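Local coordinates for putative sugar ABC transport system, substrate-binding protein (Bordetella parapertussis, PDB 5IX8) that probably binds a sugar in the periplasm and hands it to an ABC transporter, at residues I37-E40 and A41-N45; Y57-V60 and Q61-F64; Q66-S69 and F70-L73; S81-Y85 and S86-P90; I261-Y264 and A265-H269. One frame throughout, in Å; residues are numbered along the deposited sequence.

Contact 1 of 5, residues I37-E40 and A41-N45; sequences IVDE and ARRSN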
loop_
_atom_site.group_PDB
_atom_site.type_symbol
_atom_site.label_atom_id
_atom_site.label_comp_id
_atom_site.label_asym_id
_atom_site.label_seq_id
_atom_site.Cartn_x
_atom_site.Cartn_y
_atom_site.Cartn_z
ATOM N N ILE A 37 -3.595 -7.776 11.256
ATOM C CA ILE A 37 -4.129 -7.276 12.523
ATOM C C ILE A 37 -4.922 -8.363 13.245
ATOM O O ILE A 37 -4.735 -8.604 14.449
ATOM C CB ILE A 37 -4.998 -6.030 12.281
ATOM C CG1 ILE A 37 -4.105 -4.867 11.804
ATOM C CG2 ILE A 37 -5.732 -5.645 13.571
ATOM C CD1 ILE A 37 -4.935 -3.627 11.412
ATOM N N VAL A 38 -5.857 -8.993 12.537
ATOM C CA VAL A 38 -6.738 -9.992 13.164
ATOM C C VAL A 38 -5.938 -11.187 13.674
ATOM O O VAL A 38 -6.118 -11.660 14.813
ATOM C CB VAL A 38 -7.817 -10.419 12.158
ATOM C CG1 VAL A 38 -8.560 -11.657 12.683
ATOM C CG2 VAL A 38 -8.759 -9.260 11.924
ATOM N N ASP A 39 -5.031 -11.701 12.848
ATOM C CA ASP A 39 -4.286 -12.870 13.278
ATOM C C ASP A 39 -3.290 -12.538 14.387
ATOM O O ASP A 39 -3.069 -13.351 15.292
ATOM C CB ASP A 39 -3.569 -13.512 12.096
ATOM C CG ASP A 39 -2.925 -14.797 12.500
ATOM O OD1 ASP A 39 -3.699 -15.745 12.790
ATOM O OD2 ASP A 39 -1.675 -14.847 12.575
ATOM N N GLU A 40 -2.661 -11.369 14.338
ATOM C CA GLU A 40 -1.772 -11.032 15.440
ATOM C C GLU A 40 -2.566 -10.773 16.712
ATOM O O GLU A 40 -2.104 -11.100 17.810
ATOM C CB GLU A 40 -0.910 -9.817 15.061
ATOM C CG GLU A 40 0.256 -9.651 16.023
ATOM C CD GLU A 40 1.307 -10.746 15.898
ATOM O OE1 GLU A 40 1.336 -11.510 14.895
ATOM O OE2 GLU A 40 2.159 -10.811 16.812
ATOM N N ALA A 41 -3.765 -10.195 16.596
ATOM C CA ALA A 41 -4.540 -9.908 17.805
ATOM C C ALA A 41 -4.885 -11.181 18.559
ATOM O O ALA A 41 -4.857 -11.196 19.803
ATOM C CB ALA A 41 -5.815 -9.136 17.467
ATOM N N ARG A 42 -5.229 -12.255 17.839
ATOM C CA ARG A 42 -5.600 -13.495 18.534
ATOM C C ARG A 42 -4.379 -14.208 19.107
ATOM O O ARG A 42 -4.539 -15.155 19.888
ATOM C CB ARG A 42 -6.385 -14.402 17.590
ATOM C CG ARG A 42 -5.550 -14.907 16.430
ATOM C CD ARG A 42 -6.379 -15.759 15.456
ATOM N NE ARG A 42 -6.585 -17.137 15.946
ATOM C CZ ARG A 42 -5.732 -18.148 15.721
ATOM N NH1 ARG A 42 -4.622 -17.937 15.007
ATOM N NH2 ARG A 42 -5.987 -19.356 16.202
ATOM N N ARG A 43 -3.170 -13.781 18.734
ATOM C CA ARG A 43 -1.950 -14.256 19.368
ATOM C C ARG A 43 -1.580 -13.421 20.581
ATOM O O ARG A 43 -0.700 -13.819 21.367
ATOM C CB ARG A 43 -0.811 -14.212 18.356
ATOM C CG ARG A 43 -1.052 -15.106 17.177
ATOM C CD ARG A 43 0.026 -14.817 16.166
ATOM N NE ARG A 43 -0.090 -15.563 14.922
ATOM C CZ ARG A 43 0.747 -16.509 14.516
ATOM N NH1 ARG A 43 1.767 -16.879 15.272
ATOM N NH2 ARG A 43 0.574 -17.055 13.323
ATOM N N SER A 44 -2.247 -12.287 20.771
ATOM C CA SER A 44 -1.704 -11.249 21.631
ATOM C C SER A 44 -2.708 -10.680 22.626
ATOM O O SER A 44 -2.431 -9.630 23.217
ATOM C CB SER A 44 -1.150 -10.092 20.776
ATOM O OG SER A 44 -0.214 -10.563 19.804
ATOM N N ASN A 45 -3.873 -11.313 22.799
ATOM C CA ASN A 45 -4.911 -10.840 23.729
ATOM C C ASN A 45 -5.407 -9.431 23.382
ATOM O O ASN A 45 -5.612 -8.584 24.262
ATOM C CB ASN A 45 -4.431 -10.895 25.178
ATOM C CG ASN A 45 -5.575 -10.655 26.155
ATOM O OD1 ASN A 45 -6.700 -11.140 25.935
ATOM N ND2 ASN A 45 -5.303 -9.912 27.231
#
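Asp39 swings CG away from its backbone N (chi1 -174°) and Arg43 sets CG beside its own N (chi1 -62°), then runs extended from CG to NE; together these torsions lay the guanidinium along its edge against the carboxylate. Arg43 grips one oxygen with two nitrogens: NE reaches Asp39 OD2 at 2.9 Å from above the carboxylate plane, while NH2 meets the same OD2 at 3.2 Å on the syn lone pair. The two planes stand 78° apart, so the pair is a side-on grip and not a flat, fork-like one. Arg42 comes to the other oxygen, NH1 to Asp39 OD1 at 3.3 Å, its chain bent at chi3 and its plane turned moderately from the carboxylate. Arg259 forms a further salt bridge to Asp39 OD2, and the cluster of positive charge would probably favour the ionised acid.

One turn on, Ser44 OG donates to Glu40 O at 2.8 Å, occupying a carbonyl that also takes a weak bond from Arg43 N. The carboxylate of Glu40 looks elsewhere, to Arg2, Arg259 and Gln263. On the inner side Ala41 N bonds to Ile37 O at 2.8 Å, and the side chains of Ile37 and Ala41 rest on Val48. This charged i to i+3 and i+4 network marks the C-terminal end of helix 28-43, the crossover helix of the beta-alpha-beta unit that joins strands 17-22 and 47-53.

Contact 2 of 5, residues Y57-V60 and Q61-F64; sequences YGNV and QQQF. With EDO (1,2-ethanediol), chain E.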
loop_
_atom_site.group_PDB
_atom_site.type_symbol
_atom_site.label_atom_id
_atom_site.label_comp_id
_atom_site.label_asym_id
_atom_site.label_seq_id
_atom_site.Cartn_x
_atom_site.Cartn_y
_atom_site.Cartn_z
ATOM N N TYR A 57 -11.989 4.538 -3.215
ATOM C CA TYR A 57 -11.288 5.807 -3.005
ATOM C C TYR A 57 -12.281 6.958 -3.162
ATOM O O TYR A 57 -13.195 6.906 -3.995
ATOM C CB TYR A 57 -10.128 5.968 -3.983
ATOM C CG TYR A 57 -9.033 4.991 -3.671
ATOM C CD1 TYR A 57 -8.168 5.210 -2.597
ATOM C CD2 TYR A 57 -8.870 3.838 -4.432
ATOM C CE1 TYR A 57 -7.164 4.307 -2.310
ATOM C CE2 TYR A 57 -7.871 2.921 -4.141
ATOM C CZ TYR A 57 -7.035 3.152 -3.075
ATOM O OH TYR A 57 -6.034 2.259 -2.798
ATOM N N GLY A 58 -12.140 7.971 -2.312
ATOM C CA GLY A 58 -13.065 9.093 -2.297
ATOM C C GLY A 58 -14.245 8.951 -1.354
ATOM O O GLY A 58 -14.949 9.947 -1.135
ATOM N N ASN A 59 -14.483 7.756 -0.788
ATOM C CA ASN A 59 -15.594 7.526 0.138
ATOM C C ASN A 59 -15.230 7.991 1.547
ATOM O O ASN A 59 -15.197 7.232 2.517
ATOM C CB ASN A 59 -15.994 6.052 0.135
ATOM C CG ASN A 59 -16.876 5.709 -1.041
ATOM O OD1 ASN A 59 -17.094 6.563 -1.919
ATOM N ND2 ASN A 59 -17.406 4.486 -1.069
ATOM N N VAL A 60 -14.971 9.294 1.646
ATOM C CA VAL A 60 -14.450 9.852 2.878
ATOM C C VAL A 60 -15.537 9.938 3.953
ATOM O O VAL A 60 -15.292 9.609 5.120
ATOM C CB VAL A 60 -13.804 11.207 2.543
ATOM C CG1 VAL A 60 -13.429 11.930 3.773
ATOM C CG2 VAL A 60 -12.562 10.973 1.702
ATOM N N GLN A 61 -16.760 10.347 3.580
ATOM C CA GLN A 61 -17.841 10.446 4.565
ATOM C C GLN A 61 -18.154 9.091 5.188
ATOM O O GLN A 61 -18.418 8.998 6.398
ATOM C CB GLN A 61 -19.084 11.049 3.909
ATOM C CG GLN A 61 -18.933 12.554 3.602
ATOM C CD GLN A 61 -18.772 13.394 4.876
ATOM O OE1 GLN A 61 -19.353 13.077 5.925
ATOM N NE2 GLN A 61 -17.969 14.452 4.797
ATOM N N GLN A 62 -18.111 8.023 4.381
ATOM C CA GLN A 62 -18.309 6.677 4.909
ATOM C C GLN A 62 -17.311 6.374 6.015
ATOM O O GLN A 62 -17.674 5.811 7.056
ATOM C CB GLN A 62 -18.178 5.648 3.782
ATOM C CG GLN A 62 -19.331 5.656 2.774
ATOM C CD GLN A 62 -19.187 6.688 1.633
ATOM O OE1 GLN A 62 -18.437 7.665 1.715
ATOM N NE2 GLN A 62 -19.937 6.458 0.556
ATOM N N GLN A 63 -16.048 6.763 5.819
ATOM C CA GLN A 63 -15.041 6.486 6.837
ATOM C C GLN A 63 -15.196 7.390 8.043
ATOM O O GLN A 63 -14.943 6.954 9.166
ATOM C CB GLN A 63 -13.633 6.616 6.258
ATOM C CG GLN A 63 -13.211 5.402 5.549
ATOM C CD GLN A 63 -11.739 5.390 5.245
ATOM O OE1 GLN A 63 -11.163 6.387 4.790
ATOM N NE2 GLN A 63 -11.122 4.260 5.475
ATOM N N PHE A 64 -15.576 8.660 7.842
ATOM C CA PHE A 64 -15.810 9.518 9.008
ATOM C C PHE A 64 -16.855 8.888 9.918
ATOM O O PHE A 64 -16.715 8.891 11.152
ATOM C CB PHE A 64 -16.309 10.899 8.580
ATOM C CG PHE A 64 -15.302 11.751 7.846
ATOM C CD1 PHE A 64 -13.975 11.408 7.733
ATOM C CD2 PHE A 64 -15.749 12.912 7.228
ATOM C CE1 PHE A 64 -13.080 12.230 7.073
ATOM C CE2 PHE A 64 -14.880 13.736 6.540
ATOM C CZ PHE A 64 -13.540 13.409 6.464
HETATM C C1 EDO E . -11.761 1.375 -5.209
HETATM O O1 EDO E . -11.928 2.756 -5.580
HETATM C C2 EDO E . -11.085 0.609 -6.344
HETATM O O2 EDO E . -9.724 1.030 -6.435
HETATM O O HOH W 1 -17.595 10.986 0.836
#
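Amide stacking is the main side-chain contact: the planes of Asn59 and Gln62 lie 14° apart, one over the other. Bending at chi2 (85°) folds Gln62 back over the start of its own helix to reach Asn59, and its CD comes to 3.6 Å from Asn59 CB. The orientation of the Gln62 amide is doubtful, so the overlap, not any particular N or O, is the evidence. Asn59 ND2 is held by Ala54 O, which anchors the Asn59 side of the stack.

Backbone hydrogen bonds come next. Phe64 N donates to Val60 O at 2.9 Å, nearly in line with the carbonyl, whereas Gln63 N to Asn59 O is weak at 3.4 Å. Asn59 occupies the N-cap position of helix 60-73 without a capping bond from its side chain, and is the centre of an inverse gamma turn, closed by a weak bond from Val60 N to Gly58 O. A water takes over at the first turn, accepting from Gln61 N at 2.9 Å.

Contact with the ring follows the same i to i+4 spacing: Val60 O sits 3.4 Å above the plane of the Phe64 ring, offset toward its rim.

Outside the helix, Tyr57 N donates to O1 of a bound ethanediol at 3.0 Å, with an N-H...O angle of 157°. That molecule, probably from the crystallisation liquor, also bonds to Glu181 O.

Contact 3 of 5, residues Q66-S69 and F70-L73; sequences QLQS and FKTL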
loop_
_atom_site.group_PDB
_atom_site.type_symbol
_atom_site.label_atom_id
_atom_site.label_comp_id
_atom_site.label_asym_id
_atom_site.label_seq_id
_atom_site.Cartn_x
_atom_site.Cartn_y
_atom_site.Cartn_z
ATOM N N GLN A 66 -17.619 5.754 10.181
ATOM C CA GLN A 66 -17.066 4.560 10.812
ATOM C C GLN A 66 -16.186 4.931 11.995
ATOM O O GLN A 66 -16.249 4.287 13.045
ATOM C CB GLN A 66 -16.283 3.733 9.790
ATOM C CG GLN A 66 -17.226 3.051 8.789
ATOM C CD GLN A 66 -16.543 2.670 7.513
ATOM O OE1 GLN A 66 -15.340 2.911 7.347
ATOM N NE2 GLN A 66 -17.307 2.071 6.584
ATOM N N LEU A 67 -15.346 5.952 11.839
ATOM C CA LEU A 67 -14.489 6.372 12.942
ATOM C C LEU A 67 -15.327 6.886 14.109
ATOM O O LEU A 67 -15.040 6.593 15.268
ATOM C CB LEU A 67 -13.517 7.444 12.450
ATOM C CG LEU A 67 -12.473 6.885 11.465
ATOM C CD1 LEU A 67 -11.789 7.998 10.635
ATOM C CD2 LEU A 67 -11.424 6.075 12.220
ATOM N N GLN A 68 -16.402 7.619 13.809
ATOM C CA GLN A 68 -17.305 8.062 14.862
ATOM C C GLN A 68 -17.948 6.894 15.591
ATOM O O GLN A 68 -18.081 6.924 16.823
ATOM C CB GLN A 68 -18.359 8.983 14.262
ATOM C CG GLN A 68 -17.757 10.335 13.936
ATOM C CD GLN A 68 -17.417 11.092 15.204
ATOM O OE1 GLN A 68 -18.165 11.027 16.204
ATOM N NE2 GLN A 68 -16.275 11.800 15.190
ATOM N N SER A 69 -18.325 5.841 14.869
ATOM C CA SER A 69 -18.940 4.701 15.545
ATOM C C SER A 69 -17.948 3.973 16.450
ATOM O O SER A 69 -18.358 3.338 17.438
ATOM C CB SER A 69 -19.530 3.733 14.529
ATOM O OG SER A 69 -18.497 3.041 13.869
ATOM N N PHE A 70 -16.650 4.044 16.139
ATOM C CA PHE A 70 -15.662 3.456 17.042
ATOM C C PHE A 70 -15.687 4.136 18.408
ATOM O O PHE A 70 -15.384 3.501 19.426
ATOM C CB PHE A 70 -14.256 3.555 16.447
ATOM C CG PHE A 70 -14.047 2.769 15.160
ATOM C CD1 PHE A 70 -14.969 1.826 14.709
ATOM C CD2 PHE A 70 -12.890 2.972 14.414
ATOM C CE1 PHE A 70 -14.741 1.117 13.529
ATOM C CE2 PHE A 70 -12.652 2.259 13.255
ATOM C CZ PHE A 70 -13.590 1.343 12.795
ATOM N N LYS A 71 -16.040 5.421 18.449
ATOM C CA LYS A 71 -16.154 6.139 19.712
ATOM C C LYS A 71 -17.181 5.484 20.618
ATOM O O LYS A 71 -16.946 5.290 21.816
ATOM C CB LYS A 71 -16.545 7.595 19.445
ATOM C CG LYS A 71 -15.626 8.628 20.036
ATOM C CD LYS A 71 -16.306 10.007 20.163
ATOM C CE LYS A 71 -16.468 10.715 18.843
ATOM N NZ LYS A 71 -16.964 12.135 19.022
ATOM N N THR A 72 -18.342 5.155 20.054
ATOM C CA THR A 72 -19.397 4.520 20.815
ATOM C C THR A 72 -19.043 3.097 21.198
ATOM O O THR A 72 -19.530 2.598 22.214
ATOM C CB THR A 72 -20.677 4.550 19.993
ATOM O OG1 THR A 72 -20.765 5.820 19.332
ATOM C CG2 THR A 72 -21.873 4.333 20.879
ATOM N N LEU A 73 -18.210 2.418 20.405
ATOM C CA LEU A 73 -17.853 1.044 20.722
ATOM C C LEU A 73 -16.736 0.958 21.745
ATOM O O LEU A 73 -16.370 -0.145 22.147
ATOM C CB LEU A 73 -17.440 0.291 19.460
ATOM C CG LEU A 73 -18.557 0.122 18.440
ATOM C CD1 LEU A 73 -17.997 -0.305 17.105
ATOM C CD2 LEU A 73 -19.615 -0.866 18.933
#
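Phe70 lays one face of its ring across Gln66 O, which stands 3.2 Å above the ring plane and is offset toward the rim, nearest CD1. With CG beside the backbone N (chi1 -64°), the ring folds back along the preceding turn instead of pointing straight off the helix. Leu67 joins it at an oblique angle, CD2 to Phe70 CD2 at 4.1 Å, and both side chains rest on Ala78 of strand 77-80.

Gln66 O serves two donors besides touching the ring. Phe70 N reaches it at 3.1 Å with an N-H...O angle of 144°, and Ser69 OG donates at 2.7 Å from the same face of the carbonyl plane. The serine torsion (chi1 73°) tucks OG between its own N and carbonyl carbon, from where it can turn back by three residues. A turn later Leu73 N takes up Ser69 O at 3.1 Å, while Lys71 N makes a weak bond to Gln68 O: the last turn of helix 60-73 is loosely bonded.

On another side of the helix Gln68 and Lys71 lie side by side and point the same way, Gln68 OE1 touching Lys71 CE at 3.2 Å. Both polar ends converge on Asp94 of the neighbouring helix 89-97. The chemistry implies that the two helices are tied by a salt bridge from Lys71 NZ and a hydrogen bond from Gln68 NE2 on one carboxylate, beside apolar packing of Leu67, while Phe70 faces the sheet.

Contact 4 of 5, residues S81-Y85 and S86-P90; sequences SPAAY and SGYDP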
loop_
_atom_site.group_PDB
_atom_site.type_symbol
_atom_site.label_atom_id
_atom_site.label_comp_id
_atom_site.label_asym_id
_atom_site.label_seq_id
_atom_site.Cartn_x
_atom_site.Cartn_y
_atom_site.Cartn_z
ATOM N N SER A 81 -6.679 3.319 7.092
ATOM C CA SER A 81 -6.143 3.499 5.738
ATOM C C SER A 81 -7.139 4.370 4.999
ATOM O O SER A 81 -8.243 3.898 4.700
ATOM C CB SER A 81 -5.975 2.164 5.011
ATOM O OG SER A 81 -5.097 1.293 5.689
ATOM N N PRO A 82 -6.817 5.622 4.684
ATOM C CA PRO A 82 -7.860 6.573 4.274
ATOM C C PRO A 82 -8.200 6.512 2.791
ATOM O O PRO A 82 -7.368 6.203 1.938
ATOM C CB PRO A 82 -7.235 7.931 4.632
ATOM C CG PRO A 82 -5.760 7.702 4.352
ATOM C CD PRO A 82 -5.492 6.263 4.811
ATOM N N ALA A 83 -9.446 6.853 2.492
ATOM C CA ALA A 83 -9.923 6.896 1.112
ATOM C C ALA A 83 -9.510 8.167 0.375
ATOM O O ALA A 83 -9.795 8.304 -0.821
ATOM C CB ALA A 83 -11.441 6.755 1.074
ATOM N N ALA A 84 -8.890 9.104 1.066
ATOM C CA ALA A 84 -8.307 10.291 0.463
ATOM C C ALA A 84 -7.224 10.766 1.408
ATOM O O ALA A 84 -7.268 10.479 2.608
ATOM C CB ALA A 84 -9.330 11.408 0.269
ATOM N N TYR A 85 -6.265 11.524 0.870
ATOM C CA TYR A 85 -5.158 11.987 1.707
ATOM C C TYR A 85 -5.641 13.002 2.732
ATOM O O TYR A 85 -5.296 12.913 3.918
ATOM C CB TYR A 85 -4.055 12.591 0.850
ATOM C CG TYR A 85 -2.812 13.041 1.616
ATOM C CD1 TYR A 85 -2.087 12.143 2.434
ATOM C CD2 TYR A 85 -2.320 14.339 1.476
ATOM C CE1 TYR A 85 -0.904 12.535 3.094
ATOM C CE2 TYR A 85 -1.156 14.726 2.111
ATOM C CZ TYR A 85 -0.449 13.830 2.932
ATOM O OH TYR A 85 0.697 14.262 3.546
ATOM N N SER A 86 -6.434 13.972 2.290
ATOM C CA SER A 86 -6.806 15.127 3.101
ATOM C C SER A 86 -8.236 15.025 3.616
ATOM O O SER A 86 -9.094 14.350 3.038
ATOM C CB SER A 86 -6.623 16.432 2.310
ATOM O OG SER A 86 -5.247 16.642 1.992
ATOM N N GLY A 87 -8.473 15.716 4.724
ATOM C CA GLY A 87 -9.793 15.871 5.301
ATOM C C GLY A 87 -10.055 15.097 6.586
ATOM O O GLY A 87 -11.160 15.206 7.130
ATOM N N TYR A 88 -9.100 14.301 7.069
ATOM C CA TYR A 88 -9.298 13.469 8.253
ATOM C C TYR A 88 -8.804 14.119 9.534
ATOM O O TYR A 88 -9.028 13.563 10.611
ATOM C CB TYR A 88 -8.593 12.108 8.084
ATOM C CG TYR A 88 -9.307 11.238 7.074
ATOM C CD1 TYR A 88 -9.170 11.472 5.712
ATOM C CD2 TYR A 88 -10.124 10.188 7.483
ATOM C CE1 TYR A 88 -9.801 10.694 4.788
ATOM C CE2 TYR A 88 -10.781 9.382 6.537
ATOM C CZ TYR A 88 -10.624 9.663 5.198
ATOM O OH TYR A 88 -11.253 8.903 4.260
ATOM N N ASP A 89 -8.130 15.266 9.467
ATOM C CA ASP A 89 -7.618 15.810 10.723
ATOM C C ASP A 89 -8.745 16.109 11.714
ATOM O O ASP A 89 -8.578 15.775 12.897
ATOM C CB ASP A 89 -6.738 17.040 10.465
ATOM C CG ASP A 89 -5.943 17.460 11.688
ATOM O OD1 ASP A 89 -5.056 16.705 12.110
ATOM O OD2 ASP A 89 -6.202 18.563 12.220
ATOM N N PRO A 90 -9.898 16.680 11.329
ATOM C CA PRO A 90 -10.943 16.926 12.349
ATOM C C PRO A 90 -11.420 15.671 13.044
ATOM O O PRO A 90 -11.634 15.693 14.266
ATOM C CB PRO A 90 -12.077 17.595 11.556
ATOM C CG PRO A 90 -11.369 18.238 10.403
ATOM C CD PRO A 90 -10.259 17.284 10.030
HETATM O O HOH W 2 -6.320 13.923 6.376
#
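Pro82 sets its CB over one face of the Tyr88 ring, 4.0 Å from the centroid and 21° off the ring normal, a CH-pi contact across the loop between strand 77-80 and helix 89-97. This is a strand-to-helix connection of an alpha/beta sandwich, in a lobe of the periplasmic-binding-protein fold. The tyrosine closes the loop on itself: its OH accepts from Ala83 N at 3.3 Å with an N-H...O angle of 143°. Having CG beside the backbone N (chi1 -71°) sends the ring back across the turn to the proline.

A water bridges the two arms of the same turn. It donates to Tyr85 O at 2.8 Å and accepts from Tyr88 N at 2.9 Å, so the chain is joined through solvent where it reverses. Gly87 lies at this bend, with backbone angles that would jam a CB against the preceding carbonyl oxygen.

Farther out, helix 60-73 positions the tyrosine. Phe64 meets its ring edge to face, and Gln63 OE1 also accepts from Ala83 N, so that one amide N-H is shared between the glutamine and the phenol; OE1 and the tyrosine OH are themselves weakly hydrogen-bonded, which closes the set of three. Pro82 is backed by Ile107 and Val109. Tyr85 turns its own ring the other way, with OH on Ser283 O, and Ser86 OG is bonded to Asn110 ND2. Beside the phenol ring, Ala84 O is buried without a polar partner in the model, 3.3 Å from Tyr88 CE1.

Contact 5 of 5, residues I261-Y264 and A265-H269; sequences IVQY and AIREH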
loop_
_atom_site.group_PDB
_atom_site.type_symbol
_atom_site.label_atom_id
_atom_site.label_comp_id
_atom_site.label_asym_id
_atom_site.label_seq_id
_atom_site.Cartn_x
_atom_site.Cartn_y
_atom_site.Cartn_z
ATOM N N ILE A 261 1.303 -3.320 13.568
ATOM C CA ILE A 261 0.361 -2.388 14.197
ATOM C C ILE A 261 -0.085 -2.897 15.565
ATOM O O ILE A 261 -0.149 -2.142 16.546
ATOM C CB ILE A 261 -0.825 -2.139 13.242
ATOM C CG1 ILE A 261 -0.346 -1.183 12.113
ATOM C CG2 ILE A 261 -2.017 -1.580 13.999
ATOM C CD1 ILE A 261 -1.252 -1.185 10.887
ATOM N N VAL A 262 -0.397 -4.185 15.660
ATOM C CA VAL A 262 -0.810 -4.753 16.945
ATOM C C VAL A 262 0.327 -4.684 17.962
ATOM O O VAL A 262 0.128 -4.298 19.132
ATOM C CB VAL A 262 -1.306 -6.197 16.746
ATOM C CG1 VAL A 262 -1.545 -6.891 18.091
ATOM C CG2 VAL A 262 -2.581 -6.178 15.911
ATOM N N GLN A 263 1.539 -5.084 17.546
ATOM C CA GLN A 263 2.646 -5.110 18.504
ATOM C C GLN A 263 3.030 -3.704 18.965
ATOM O O GLN A 263 3.418 -3.509 20.132
ATOM C CB GLN A 263 3.854 -5.832 17.897
ATOM C CG GLN A 263 3.587 -7.342 17.750
ATOM C CD GLN A 263 3.468 -8.012 19.112
ATOM O OE1 GLN A 263 4.041 -7.537 20.084
ATOM N NE2 GLN A 263 2.706 -9.101 19.195
ATOM N N TYR A 264 2.937 -2.717 18.064
ATOM C CA TYR A 264 3.216 -1.335 18.443
ATOM C C TYR A 264 2.125 -0.793 19.356
ATOM O O TYR A 264 2.420 -0.073 20.334
ATOM C CB TYR A 264 3.335 -0.438 17.192
ATOM C CG TYR A 264 4.677 -0.448 16.474
ATOM C CD1 TYR A 264 5.246 -1.643 16.002
ATOM C CD2 TYR A 264 5.370 0.750 16.265
ATOM C CE1 TYR A 264 6.469 -1.639 15.367
ATOM C CE2 TYR A 264 6.607 0.778 15.611
ATOM C CZ TYR A 264 7.151 -0.413 15.171
ATOM O OH TYR A 264 8.368 -0.391 14.526
ATOM N N ALA A 265 0.856 -1.112 19.039
ATOM C CA ALA A 265 -0.258 -0.609 19.852
ATOM C C ALA A 265 -0.176 -1.122 21.294
ATOM O O ALA A 265 -0.462 -0.365 22.242
ATOM C CB ALA A 265 -1.607 -0.993 19.229
ATOM N N ILE A 266 0.189 -2.401 21.488
ATOM C CA ILE A 266 0.272 -2.920 22.861
ATOM C C ILE A 266 1.297 -2.135 23.650
ATOM O O ILE A 266 1.068 -1.763 24.816
ATOM C CB ILE A 266 0.626 -4.416 22.871
ATOM C CG1 ILE A 266 -0.487 -5.253 22.249
ATOM C CG2 ILE A 266 0.877 -4.900 24.300
ATOM C CD1 ILE A 266 -0.045 -6.677 21.893
ATOM N N ARG A 267 2.446 -1.871 23.027
ATOM C CA ARG A 267 3.502 -1.129 23.700
ATOM C C ARG A 267 3.059 0.285 24.005
ATOM O O ARG A 267 3.277 0.788 25.116
ATOM C CB ARG A 267 4.764 -1.156 22.832
ATOM C CG ARG A 267 5.401 -2.548 22.892
ATOM C CD ARG A 267 6.451 -2.671 21.807
ATOM N NE ARG A 267 7.246 -3.881 22.024
ATOM C CZ ARG A 267 6.887 -5.086 21.613
ATOM N NH1 ARG A 267 5.766 -5.268 20.896
ATOM N NH2 ARG A 267 7.681 -6.092 21.897
ATOM N N GLU A 268 2.450 0.961 23.028
ATOM C CA GLU A 268 1.986 2.331 23.273
ATOM C C GLU A 268 0.989 2.352 24.423
ATOM O O GLU A 268 1.092 3.173 25.343
ATOM C CB GLU A 268 1.353 2.896 22.003
ATOM C CG GLU A 268 1.468 4.421 21.852
ATOM C CD GLU A 268 0.433 5.200 22.654
ATOM O OE1 GLU A 268 -0.651 4.649 22.970
ATOM O OE2 GLU A 268 0.708 6.392 22.961
ATOM N N HIS A 269 0.071 1.391 24.421
ATOM C CA HIS A 269 -1.006 1.346 25.402
ATOM C C HIS A 269 -0.484 1.118 26.810
ATOM O O HIS A 269 -1.027 1.678 27.778
ATOM C CB HIS A 269 -1.979 0.242 25.009
ATOM C CG HIS A 269 -3.292 0.313 25.712
ATOM N ND1 HIS A 269 -3.849 -0.773 26.344
ATOM C CD2 HIS A 269 -4.177 1.332 25.858
ATOM C CE1 HIS A 269 -5.028 -0.435 26.845
ATOM N NE2 HIS A 269 -5.238 0.844 26.590
#
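Gln263 and Arg267 form the tight polar part of this stretch, with two bonds converging on one guanidinium nitrogen. Arg267 NH1 donates to Gln263 OE1 at 3.0 Å, in the carbonyl plane and on a lone pair, and to Gln263 O at 3.0 Å, there from above the carbonyl plane. The glutamine bends at chi2 (-67°) to bring its amide over, while the arginine runs extended from CG to NE; amide and guanidinium planes stand 60° apart. Arg267 NH2 goes on to Glu8 O and Gln263 OE1 also accepts from Ile10 N, so both side chains clasp the N-terminal segment.

These residues belong to helix 254-270, which packs on the parallel sheet through Ile261 and Ala265, both touching Ile103. Ala265 N and Ile266 N make good backbone bonds, while Arg267 N to Gln263 O is long and weak at 3.5 Å, that carbonyl also receiving NH1.

Val262 CG1 and Ile266 CD1, 4.1 Å apart, are in plain van der Waals contact beside helix 28-43. The loose side is that of the partly exposed Glu268, which turns its carboxylate away from the preceding turn, to Lys101 and Tyr77, and touches residues 261-264 chiefly through its backbone N, 2.9 Å from Tyr264 O.

Overall arrangement
Along the chain the contacts follow one another in order, 1 to 5, and all belong to the lobe built on the parallel sheet of strands 47-53, 17-22, 77-80, 101-105, 116-119 and 288-290. Contacts 1 and 5, centres 11 Å apart, sit on helices 28-43 and 254-270, which touch through Glu40 and Gln263. Contacts 2 and 3, centres 14 Å apart, occupy successive parts of one helix, 60-73; contact 4, the loop into helix 89-97, packs on contact 2, their centres about 8 Å apart. The two groups stay apart, with 20 to 27 Å between centres. The sheet is thus flanked by two helical layers, and the late helix 254-270 returns the chain to this lobe.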